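Local coordinates for putative glutathione-regulated potassium-efflux system protein KefB (PDB 3C85) that forms the AMP-binding TrkA-N domain of a putative glutathione-regulated potassium-efflux protein, probably a cation:proton antiporter, at residues Gly147-Glu150 against Ser151-Ala155. Residues are numbered along the deposited sequence; the frame is centred on the assembly and turned at random.
Sequences GLLE and SGVDA
V153, just after helix 142-151, packs against the last turn through L148 and L149. Its CB lies beside the carbonyl oxygen of L148, and from there the two methyls part. CG1, anti to the carbonyl carbon (chi1 -51°), stays near L148 O and CB. V153 CG2, placed between the backbone N and the carbonyl carbon, lies 3.6 Å from L148 O, 3.7 Å from L149 CD2 and 3.9 Å from L148 CB. The L149 side chain crosses that of V153 at about a right angle, and L149 CD2 also rests 3.5 Å from V153 O. Beyond the segments, V153 packs on L123 and I135, while L148 reaches H116, Q120 and A137, so the buried V153 and L148 touch both helix 116-128 and strand 134-139.

Polar atoms close the turn. V153 N gives L148 O a nearly straight bond of 3.1 Å (174° at the hydrogen), and G152 N donates to L149 O from above the carbonyl plane. One water donates to both L149 O and V153 O, bridging the helix end to the outgoing chain. S151 N bonds G147 O at 2.9 Å. S151 OG lies 3.0 Å from G147 O and is hydrogen-bonded to Q120 OE1; its one proton cannot serve both fully.

With G152 at positive phi (120°), the two bonds back from V153 and G152 make a Schellman motif. It ends the helix and directs the chain into strand 155-158, outermost in this chain's parallel Rossmann-type sheet, as the last helix-to-strand connection of this TrkA-N domain.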
loop_
_atom_site.group_PDB
_atom_site.type_symbol
_atom_site.label_atom_id
_atom_site.label_comp_id
_atom_site.label_asym_id
_atom_site.label_seq_id
_atom_site.Cartn_x
_atom_site.Cartn_y
_atom_site.Cartn_z
ATOM N N GLY A 147 -0.952 -16.535 -9.510
ATOM C CA GLY A 147 -1.837 -16.763 -10.648
ATOM C C GLY A 147 -1.753 -15.699 -11.731
ATOM O O GLY A 147 -1.817 -16.021 -12.922
ATOM N N LEU A 148 -1.622 -14.434 -11.337
ATOM C CA LEU A 148 -1.409 -13.360 -12.312
ATOM C C LEU A 148 -0.106 -13.507 -13.057
ATOM O O LEU A 148 -0.073 -13.300 -14.278
ATOM C CB LEU A 148 -1.515 -11.966 -11.651
ATOM C CG LEU A 148 -2.943 -11.528 -11.299
ATOM C CD1 LEU A 148 -3.009 -10.497 -10.140
ATOM C CD2 LEU A 148 -3.729 -11.051 -12.497
ATOM N N LEU A 149 0.976 -13.829 -12.335
ATOM C CA LEU A 149 2.252 -14.158 -12.999
ATOM C C LEU A 149 2.114 -15.324 -13.974
ATOM O O LEU A 149 2.592 -15.270 -15.148
ATOM C CB LEU A 149 3.347 -14.410 -11.960
ATOM C CG LEU A 149 3.733 -13.176 -11.137
ATOM C CD1 LEU A 149 4.730 -13.562 -10.115
ATOM C CD2 LEU A 149 4.306 -12.128 -12.038
ATOM N N GLU A 150 1.459 -16.384 -13.524
ATOM C CA GLU A 150 1.254 -17.525 -14.408
ATOM C C GLU A 150 0.469 -17.102 -15.670
ATOM O O GLU A 150 0.700 -17.639 -16.755
ATOM C CB GLU A 150 0.487 -18.630 -13.667
ATOM C CG GLU A 150 1.245 -19.420 -12.651
ATOM C CD GLU A 150 0.301 -20.398 -11.962
ATOM O OE1 GLU A 150 -0.906 -20.079 -11.884
ATOM O OE2 GLU A 150 0.726 -21.467 -11.521
ATOM N N SER A 151 -0.474 -16.165 -15.526
ATOM C CA SER A 151 -1.343 -15.783 -16.638
ATOM C C SER A 151 -0.652 -14.817 -17.570
ATOM O O SER A 151 -1.145 -14.546 -18.639
ATOM C CB SER A 151 -2.660 -15.175 -16.130
ATOM O OG SER A 151 -3.432 -16.159 -15.465
ATOM N N GLY A 152 0.510 -14.312 -17.178
ATOM C CA GLY A 152 1.286 -13.461 -18.067
ATOM C C GLY A 152 1.616 -12.046 -17.653
ATOM O O GLY A 152 2.107 -11.297 -18.491
ATOM N N VAL A 153 1.368 -11.638 -16.399
ATOM C CA VAL A 153 1.780 -10.263 -16.020
ATOM C C VAL A 153 3.286 -10.277 -15.766
ATOM O O VAL A 153 3.841 -11.342 -15.437
ATOM C CB VAL A 153 1.006 -9.645 -14.790
ATOM C CG1 VAL A 153 -0.551 -9.741 -14.946
ATOM C CG2 VAL A 153 1.476 -10.204 -13.484
ATOM N N ASP A 154 3.944 -9.130 -15.907
ATOM C CA ASP A 154 5.396 -9.019 -15.684
ATOM C C ASP A 154 5.821 -8.833 -14.213
ATOM O O ASP A 154 6.922 -9.269 -13.790
ATOM C CB ASP A 154 5.955 -7.901 -16.549
ATOM C CG ASP A 154 5.659 -8.113 -18.049
ATOM O OD1 ASP A 154 6.375 -8.879 -18.690
ATOM O OD2 ASP A 154 4.700 -7.539 -18.593
ATOM N N ALA A 155 4.973 -8.181 -13.426
ATOM C CA ALA A 155 5.262 -7.934 -12.018
ATOM C C ALA A 155 3.973 -7.963 -11.226
ATOM O O ALA A 155 2.976 -7.483 -11.701
ATOM C CB ALA A 155 5.938 -6.576 -11.833
HETATM O O HOH W 1 4.539 -13.877 -16.046
#